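Local structure of PTS system glucose-specific EIIA component (Mycoplasma capricolum, 2GPR) at residues N5-I19 against K140-K154. The protein accepts a phosphoryl group from phospho-HPr on a histidine and passes it to the EIIB domain during glucose uptake by the sugar phosphotransferase system. Sequence-based numbering, arbitrary orientation.
Sequences NKNLKVLAPCDGTII and KMGEVKQGDVVAILK
Strands 8-11 and 149-153 pair antiparallel near the two chain ends, their axes 4.7 Å apart at closest and their directions 149° apart. Leu8 and Leu153 form a hydrogen-bonded pair, with Leu8 N 2.6 Å from Leu153 O. A classic beta bulge follows, Val150 and Ala151 both facing Val10: Val10 N donates to Ala151 O, and Val150 N reaches Val10 O (3.0 Å) almost in line with the carbonyl. Beyond it lies a type II turn from Lys145 to Asp148, with Gly147 N bonding Ala12 O, and residues 142-144 pair antiparallel with strand 16-19; there Val144 N binds Gly16 O at 2.8 Å.

Val150 lays both methyls against Ile18, CG2 lying 3.8 Å from Ile18 CG1 and also touching Ala12 CB. Val144 CG2 touches Ala12 CB too. On the face of the terminal pair that carries Lys9 and Ile152, Ile152 CD1 lies alongside Lys9 CG (3.6 Å); nearby, Val149 CG2 meets Lys9 CE and Leu11 CD2. Asp15, its CG anti to the carbonyl carbon (chi1 -81°), directs OD1 at Gln146 N in a nearly straight bond of doubtful, very short length. The Thr17 OG1 to Glu143 OE1 bond is also doubtfully short; Glu143 OE2 forms a salt bridge with Lys43.

The contact thus joins both chain ends in a two-stranded sheet and adds residues 142-144 to the edge of the large antiparallel sheet, where strand 16-19 is outermost and strand 36-42 flanks its inner side. Phe38 of that strand packs on Val10, Ile18 and Val150, and Phe128 of strand 124-130 touches Val10 and Leu153.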
ATOM      1  N   ASN A   5     -22.395   4.039 -11.780  1.00 60.05           N
ATOM      2  CA  ASN A   5     -21.095   4.361 -11.292  1.00 59.04           C
ATOM      3  C   ASN A   5     -20.447   3.143 -10.682  1.00 56.94           C
ATOM      4  O   ASN A   5     -21.088   2.336  -9.991  1.00 57.29           O
ATOM      5  CB  ASN A   5     -21.279   5.513 -10.238  1.00 60.75           C
ATOM      6  CG  ASN A   5     -20.076   6.009  -9.407  1.00 60.68           C
ATOM      7  OD1 ASN A   5     -19.445   5.241  -8.659  1.00 61.69           O
ATOM      8  ND2 ASN A   5     -19.911   7.333  -9.355  1.00 59.38           N
ATOM      9  N   LYS A   6     -19.161   3.022 -10.913  1.00 54.23           N
ATOM     10  CA  LYS A   6     -18.411   1.972 -10.278  1.00 50.66           C
ATOM     11  C   LYS A   6     -17.261   2.595  -9.507  1.00 42.61           C
ATOM     12  O   LYS A   6     -16.611   3.532  -9.972  1.00 41.46           O
ATOM     13  CB  LYS A   6     -18.019   0.794 -11.179  1.00 55.41           C
ATOM     14  CG  LYS A   6     -17.212   1.183 -12.414  1.00 60.28           C
ATOM     15  CD  LYS A   6     -16.040   0.237 -12.728  1.00 64.33           C
ATOM     16  CE  LYS A   6     -14.749   0.517 -11.924  1.00 67.64           C
ATOM     17  NZ  LYS A   6     -14.057   1.781 -12.283  1.00 68.67           N
ATOM     18  N   ASN A   7     -17.100   2.138  -8.282  1.00 38.83           N
ATOM     19  CA  ASN A   7     -16.063   2.619  -7.382  1.00 35.00           C
ATOM     20  C   ASN A   7     -14.956   1.597  -7.178  1.00 30.71           C
ATOM     21  O   ASN A   7     -14.997   0.465  -7.698  1.00 26.36           O
ATOM     22  CB  ASN A   7     -16.594   3.138  -6.029  1.00 35.60           C
ATOM     23  CG  ASN A   7     -17.233   2.078  -5.112  1.00 37.48           C
ATOM     24  OD1 ASN A   7     -18.266   1.478  -5.418  1.00 36.61           O
ATOM     25  ND2 ASN A   7     -16.692   1.931  -3.905  1.00 40.76           N
ATOM     26  N   LEU A   8     -13.897   2.044  -6.501  1.00 28.73           N
ATOM     27  CA  LEU A   8     -12.820   1.158  -6.193  1.00 24.41           C
ATOM     28  C   LEU A   8     -12.661   1.043  -4.698  1.00 21.17           C
ATOM     29  O   LEU A   8     -12.490   2.001  -3.991  1.00 22.39           O
ATOM     30  CB  LEU A   8     -11.485   1.481  -6.877  1.00 26.44           C
ATOM     31  CG  LEU A   8     -10.389   0.487  -6.424  1.00 25.20           C
ATOM     32  CD1 LEU A   8      -9.987  -0.447  -7.535  1.00 17.83           C
ATOM     33  CD2 LEU A   8      -9.199   1.199  -5.815  1.00 27.51           C
ATOM     34  N   LYS A   9     -12.770  -0.131  -4.209  1.00 22.56           N
ATOM     35  CA  LYS A   9     -12.629  -0.333  -2.788  1.00 25.54           C
ATOM     36  C   LYS A   9     -11.200  -0.691  -2.439  1.00 24.70           C
ATOM     37  O   LYS A   9     -10.613  -1.595  -3.039  1.00 23.73           O
ATOM     38  CB  LYS A   9     -13.538  -1.450  -2.356  1.00 29.06           C
ATOM     39  CG  LYS A   9     -14.877  -0.936  -1.891  1.00 35.44           C
ATOM     40  CD  LYS A   9     -15.885  -2.092  -1.666  1.00 41.05           C
ATOM     41  CE  LYS A   9     -15.137  -3.393  -1.335  1.00 44.99           C
ATOM     42  NZ  LYS A   9     -16.025  -4.566  -1.138  1.00 47.23           N
ATOM     43  N   VAL A  10     -10.602   0.009  -1.470  1.00 24.82           N
ATOM     44  CA  VAL A  10      -9.253  -0.346  -1.117  1.00 23.04           C
ATOM     45  C   VAL A  10      -9.196  -1.009   0.230  1.00 22.96           C
ATOM     46  O   VAL A  10      -9.809  -0.506   1.111  1.00 25.03           O
ATOM     47  CB  VAL A  10      -8.130   0.657  -1.519  1.00 23.34           C
ATOM     48  CG1 VAL A  10      -8.531   1.633  -2.622  1.00 19.09           C
ATOM     49  CG2 VAL A  10      -7.378   1.337  -0.393  1.00 25.72           C
ATOM     50  N   LEU A  11      -8.554  -2.193   0.374  1.00 22.26           N
ATOM     51  CA  LEU A  11      -8.476  -2.887   1.687  1.00 20.68           C
ATOM     52  C   LEU A  11      -7.207  -2.558   2.504  1.00 26.50           C
ATOM     53  O   LEU A  11      -6.228  -1.973   2.032  1.00 33.08           O
ATOM     54  CB  LEU A  11      -8.661  -4.442   1.633  1.00 15.28           C
ATOM     55  CG  LEU A  11      -9.701  -5.011   0.663  1.00 12.06           C
ATOM     56  CD1 LEU A  11      -9.822  -6.510   0.839  1.00  9.49           C
ATOM     57  CD2 LEU A  11     -11.075  -4.370   0.803  1.00 12.66           C
ATOM     58  N   ALA A  12      -7.197  -2.947   3.749  1.00 24.89           N
ATOM     59  CA  ALA A  12      -6.010  -2.779   4.522  1.00 25.37           C
ATOM     60  C   ALA A  12      -5.126  -4.016   4.300  1.00 27.75           C
ATOM     61  O   ALA A  12      -5.606  -5.130   4.435  1.00 30.01           O
ATOM     62  CB  ALA A  12      -6.397  -2.659   5.967  1.00 26.62           C
ATOM     63  N   PRO A  13      -3.852  -3.825   3.887  1.00 27.00           N
ATOM     64  CA  PRO A  13      -2.878  -4.911   3.618  1.00 22.22           C
ATOM     65  C   PRO A  13      -2.247  -5.568   4.871  1.00 19.57           C
ATOM     66  O   PRO A  13      -1.660  -6.649   4.826  1.00 15.28           O
ATOM     67  CB  PRO A  13      -1.770  -4.262   2.833  1.00 21.40           C
ATOM     68  CG  PRO A  13      -1.937  -2.764   2.983  1.00 22.66           C
ATOM     69  CD  PRO A  13      -3.379  -2.525   3.339  1.00 26.23           C
ATOM     70  N   CYS A  14      -2.363  -4.897   6.009  1.00 20.22           N
ATOM     71  CA  CYS A  14      -1.932  -5.445   7.261  1.00 22.40           C
ATOM     72  C   CYS A  14      -2.816  -4.932   8.413  1.00 26.92           C
ATOM     73  O   CYS A  14      -3.774  -4.135   8.240  1.00 26.92           O
ATOM     74  CB  CYS A  14      -0.475  -5.180   7.550  1.00 22.86           C
ATOM     75  SG  CYS A  14      -0.185  -3.432   7.627  1.00 24.29           S
ATOM     76  N   ASP A  15      -2.536  -5.417   9.588  1.00 27.99           N
ATOM     77  CA  ASP A  15      -3.297  -4.946  10.679  1.00 32.06           C
ATOM     78  C   ASP A  15      -2.612  -3.670  11.131  1.00 33.74           C
ATOM     79  O   ASP A  15      -1.439  -3.498  10.857  1.00 35.67           O
ATOM     80  CB  ASP A  15      -3.412  -6.031  11.795  1.00 34.98           C
ATOM     81  CG  ASP A  15      -4.477  -7.112  11.563  1.00 37.61           C
ATOM     82  OD1 ASP A  15      -5.121  -7.049  10.399  1.00 35.82           O
ATOM     83  OD2 ASP A  15      -4.747  -7.946  12.415  1.00 40.22           O
ATOM     84  N   GLY A  16      -3.342  -2.742  11.759  1.00 33.79           N
ATOM     85  CA  GLY A  16      -2.741  -1.486  12.242  1.00 31.96           C
ATOM     86  C   GLY A  16      -3.682  -0.291  12.145  1.00 30.63           C
ATOM     87  O   GLY A  16      -4.900  -0.442  12.048  1.00 30.22           O
ATOM     88  N   THR A  17      -3.093   0.907  12.155  1.00 28.50           N
ATOM     89  CA  THR A  17      -3.866   2.113  12.081  1.00 26.40           C
ATOM     90  C   THR A  17      -3.661   2.847  10.785  1.00 25.83           C
ATOM     91  O   THR A  17      -2.543   3.175  10.416  1.00 26.19           O
ATOM     92  CB  THR A  17      -3.367   3.067  13.167  1.00 27.46           C
ATOM     93  OG1 THR A  17      -3.081   2.331  14.318  1.00 30.36           O
ATOM     94  CG2 THR A  17      -4.354   4.205  13.437  1.00 25.71           C
ATOM     95  N   ILE A  18      -4.738   3.215  10.143  1.00 25.29           N
ATOM     96  CA  ILE A  18      -4.612   4.060   9.004  1.00 24.58           C
ATOM     97  C   ILE A  18      -4.348   5.448   9.580  1.00 25.30           C
ATOM     98  O   ILE A  18      -4.974   5.833  10.560  1.00 26.67           O
ATOM     99  CB  ILE A  18      -5.844   4.018   8.113  1.00 25.10           C
ATOM    100  CG1 ILE A  18      -6.053   2.574   7.605  1.00 29.39           C
ATOM    101  CG2 ILE A  18      -5.707   5.002   6.938  1.00 22.59           C
ATOM    102  CD1 ILE A  18      -4.853   2.023   6.806  1.00 30.50           C
ATOM    103  N   ILE A  19      -3.327   6.118   9.077  1.00 25.05           N
ATOM    104  CA  ILE A  19      -2.948   7.447   9.502  1.00 23.02           C
ATOM    105  C   ILE A  19      -2.889   8.219   8.200  1.00 23.37           C
ATOM    106  O   ILE A  19      -3.040   7.599   7.157  1.00 24.14           O
ATOM    107  CB  ILE A  19      -1.577   7.434  10.222  1.00 23.97           C
ATOM    108  CG1 ILE A  19      -0.441   7.074   9.246  1.00 24.08           C
ATOM    109  CG2 ILE A  19      -1.552   6.385  11.322  1.00 23.73           C
ATOM    110  CD1 ILE A  19       0.667   6.296   9.934  1.00 23.36           C
ATOM    111  N   LYS A 140     -11.476   5.409   5.556  1.00 27.65           N
ATOM    112  CA  LYS A 140     -11.733   5.011   6.926  1.00 28.38           C
ATOM    113  C   LYS A 140     -10.423   5.044   7.710  1.00 30.26           C
ATOM    114  O   LYS A 140      -9.417   4.458   7.269  1.00 35.46           O
ATOM    115  CB  LYS A 140     -12.505   3.702   7.026  1.00 30.45           C
ATOM    116  CG  LYS A 140     -12.375   2.996   8.378  1.00 34.37           C
ATOM    117  CD  LYS A 140     -12.395   1.467   8.272  1.00 38.78           C
ATOM    118  CE  LYS A 140     -13.793   0.826   8.306  1.00 41.97           C
ATOM    119  NZ  LYS A 140     -13.787  -0.662   8.151  1.00 42.72           N
ATOM    120  N   MET A 141     -10.419   5.829   8.838  1.00 24.06           N
ATOM    121  CA  MET A 141      -9.262   6.043   9.664  1.00 20.25           C
ATOM    122  C   MET A 141      -9.293   5.251  10.948  1.00 21.39           C
ATOM    123  O   MET A 141     -10.245   4.575  11.264  1.00 22.97           O
ATOM    124  CB  MET A 141      -9.124   7.524   9.969  1.00 20.70           C
ATOM    125  CG  MET A 141      -8.792   8.320   8.733  1.00 23.92           C
ATOM    126  SD  MET A 141      -7.059   8.694   8.669  1.00 25.63           S
ATOM    127  CE  MET A 141      -6.895   9.259  10.377  1.00 27.49           C
ATOM    128  N   GLY A 142      -8.228   5.301  11.700  1.00 20.86           N
ATOM    129  CA  GLY A 142      -8.254   4.594  12.931  1.00 21.08           C
ATOM    130  C   GLY A 142      -7.721   3.191  12.815  1.00 22.24           C
ATOM    131  O   GLY A 142      -7.007   2.872  11.876  1.00 19.43           O
ATOM    132  N   GLU A 143      -8.073   2.380  13.851  1.00 25.00           N
ATOM    133  CA  GLU A 143      -7.668   1.002  14.045  1.00 26.80           C
ATOM    134  C   GLU A 143      -8.441   0.052  13.088  1.00 28.88           C
ATOM    135  O   GLU A 143      -9.683   0.104  12.982  1.00 29.72           O
ATOM    136  CB  GLU A 143      -7.817   0.651  15.536  1.00 29.94           C
ATOM    137  CG  GLU A 143      -6.636  -0.141  16.147  1.00 37.38           C
ATOM    138  CD  GLU A 143      -5.325   0.625  16.308  1.00 40.03           C
ATOM    139  OE1 GLU A 143      -5.001   1.564  15.597  1.00 41.70           O
ATOM    140  OE2 GLU A 143      -4.553   0.142  17.275  1.00 38.81           O
ATOM    141  N   VAL A 144      -7.688  -0.772  12.308  1.00 28.17           N
ATOM    142  CA  VAL A 144      -8.261  -1.654  11.283  1.00 25.10           C
ATOM    143  C   VAL A 144      -7.692  -3.045  11.282  1.00 24.81           C
ATOM    144  O   VAL A 144      -6.657  -3.351  11.832  1.00 24.67           O
ATOM    145  CB  VAL A 144      -8.087  -1.116   9.833  1.00 24.27           C
ATOM    146  CG1 VAL A 144      -8.777   0.224   9.615  1.00 23.70           C
ATOM    147  CG2 VAL A 144      -6.616  -1.002   9.461  1.00 24.64           C
ATOM    148  N   LYS A 145      -8.389  -3.882  10.565  1.00 27.36           N
ATOM    149  CA  LYS A 145      -7.981  -5.220  10.362  1.00 27.72           C
ATOM    150  C   LYS A 145      -7.691  -5.419   8.911  1.00 27.10           C
ATOM    151  O   LYS A 145      -8.389  -4.875   8.023  1.00 26.58           O
ATOM    152  CB  LYS A 145      -9.035  -6.175  10.836  1.00 29.89           C
ATOM    153  CG  LYS A 145      -9.205  -6.064  12.332  1.00 33.10           C
ATOM    154  CD  LYS A 145      -8.365  -7.083  13.086  1.00 38.67           C
ATOM    155  CE  LYS A 145      -9.178  -8.294  13.598  1.00 42.49           C
ATOM    156  NZ  LYS A 145      -8.645  -8.917  14.832  1.00 44.72           N
ATOM    157  N   GLN A 146      -6.646  -6.188   8.665  1.00 25.98           N
ATOM    158  CA  GLN A 146      -6.248  -6.488   7.297  1.00 25.33           C
ATOM    159  C   GLN A 146      -7.430  -7.058   6.506  1.00 26.66           C
ATOM    160  O   GLN A 146      -8.022  -8.065   6.917  1.00 27.32           O
ATOM    161  CB  GLN A 146      -5.078  -7.501   7.289  1.00 21.12           C
ATOM    162  CG  GLN A 146      -4.672  -7.926   5.886  1.00 18.66           C
ATOM    163  CD  GLN A 146      -5.390  -9.150   5.436  1.00 19.95           C
ATOM    164  OE1 GLN A 146      -5.941  -9.229   4.297  1.00 17.52           O
ATOM    165  NE2 GLN A 146      -5.331 -10.152   6.322  1.00 23.26           N
ATOM    166  N   GLY A 147      -7.795  -6.405   5.385  1.00 24.09           N
ATOM    167  CA  GLY A 147      -8.898  -6.879   4.554  1.00 21.03           C
ATOM    168  C   GLY A 147     -10.184  -6.095   4.814  1.00 21.29           C
ATOM    169  O   GLY A 147     -11.281  -6.486   4.396  1.00 22.00           O
ATOM    170  N   ASP A 148     -10.030  -4.999   5.534  1.00 20.22           N
ATOM    171  CA  ASP A 148     -11.132  -4.149   5.889  1.00 20.12           C
ATOM    172  C   ASP A 148     -11.198  -3.111   4.865  1.00 17.92           C
ATOM    173  O   ASP A 148     -10.147  -2.625   4.480  1.00 16.06           O
ATOM    174  CB  ASP A 148     -10.776  -3.357   7.191  1.00 20.77           C
ATOM    175  CG  ASP A 148     -11.008  -4.011   8.519  1.00 21.73           C
ATOM    176  OD1 ASP A 148     -11.325  -5.241   8.415  1.00 23.90           O
ATOM    177  OD2 ASP A 148     -10.892  -3.442   9.585  1.00 23.68           O
ATOM    178  N   VAL A 149     -12.379  -2.663   4.520  1.00 19.11           N
ATOM    179  CA  VAL A 149     -12.408  -1.533   3.630  1.00 20.92           C
ATOM    180  C   VAL A 149     -11.847  -0.304   4.367  1.00 24.88           C
ATOM    181  O   VAL A 149     -12.073  -0.105   5.552  1.00 26.19           O
ATOM    182  CB  VAL A 149     -13.738  -1.285   2.940  1.00 19.17           C
ATOM    183  CG1 VAL A 149     -13.692   0.075   2.252  1.00 19.83           C
ATOM    184  CG2 VAL A 149     -13.949  -2.359   1.904  1.00 17.61           C
ATOM    185  N   VAL A 150     -11.086   0.509   3.648  1.00 25.82           N
ATOM    186  CA  VAL A 150     -10.333   1.635   4.174  1.00 22.88           C
ATOM    187  C   VAL A 150     -10.444   2.899   3.278  1.00 22.29           C
ATOM    188  O   VAL A 150     -10.070   3.994   3.661  1.00 24.42           O
ATOM    189  CB  VAL A 150      -8.876   1.114   4.359  1.00 21.82           C
ATOM    190  CG1 VAL A 150      -7.776   2.103   4.006  1.00 23.35           C
ATOM    191  CG2 VAL A 150      -8.678   0.574   5.766  1.00 23.12           C
ATOM    192  N   ALA A 151     -10.964   2.749   2.072  1.00 20.50           N
ATOM    193  CA  ALA A 151     -11.123   3.869   1.168  1.00 17.31           C
ATOM    194  C   ALA A 151     -11.823   3.486  -0.076  1.00 17.77           C
ATOM    195  O   ALA A 151     -11.837   2.356  -0.527  1.00 18.60           O
ATOM    196  CB  ALA A 151      -9.826   4.539   0.800  1.00 16.85           C
ATOM    197  N   ILE A 152     -12.437   4.483  -0.609  1.00 21.56           N
ATOM    198  CA  ILE A 152     -13.217   4.413  -1.824  1.00 22.34           C
ATOM    199  C   ILE A 152     -12.654   5.434  -2.738  1.00 20.22           C
ATOM    200  O   ILE A 152     -12.443   6.573  -2.298  1.00 17.91           O
ATOM    201  CB  ILE A 152     -14.688   4.808  -1.543  1.00 23.66           C
ATOM    202  CG1 ILE A 152     -15.314   3.868  -0.542  1.00 20.03           C
ATOM    203  CG2 ILE A 152     -15.518   4.830  -2.813  1.00 23.19           C
ATOM    204  CD1 ILE A 152     -15.487   2.473  -1.091  1.00 16.79           C
ATOM    205  N   LEU A 153     -12.310   4.966  -3.946  1.00 23.48           N
ATOM    206  CA  LEU A 153     -11.831   5.770  -5.085  1.00 24.52           C
ATOM    207  C   LEU A 153     -13.000   5.648  -6.027  1.00 25.72           C
ATOM    208  O   LEU A 153     -13.249   4.585  -6.579  1.00 25.18           O
ATOM    209  CB  LEU A 153     -10.446   5.303  -5.676  1.00 24.46           C
ATOM    210  CG  LEU A 153      -9.844   6.290  -6.709  1.00 25.77           C
ATOM    211  CD1 LEU A 153      -9.021   7.409  -6.053  1.00 24.28           C
ATOM    212  CD2 LEU A 153      -8.979   5.535  -7.716  1.00 26.26           C
ATOM    213  N   LYS A 154     -13.873   6.637  -5.961  1.00 29.12           N
ATOM    214  CA  LYS A 154     -15.145   6.581  -6.643  1.00 31.33           C
ATOM    215  C   LYS A 154     -15.131   7.168  -8.031  1.00 32.01           C
ATOM    216  O   LYS A 154     -14.703   8.329  -8.187  1.00 26.82           O
ATOM    217  CB  LYS A 154     -16.282   7.113  -5.750  1.00 32.79           C
ATOM    218  CG  LYS A 154     -17.684   6.740  -6.226  1.00 33.94           C
ATOM    219  CD  LYS A 154     -18.805   6.979  -5.196  1.00 34.57           C
ATOM    220  CE  LYS A 154     -19.896   5.866  -5.124  1.00 35.94           C
ATOM    221  NZ  LYS A 154     -21.012   5.961  -6.118  1.00 37.44           N
ATOM    222  OXT LYS A 154     -15.571   6.427  -8.947  1.00 35.87           O
TER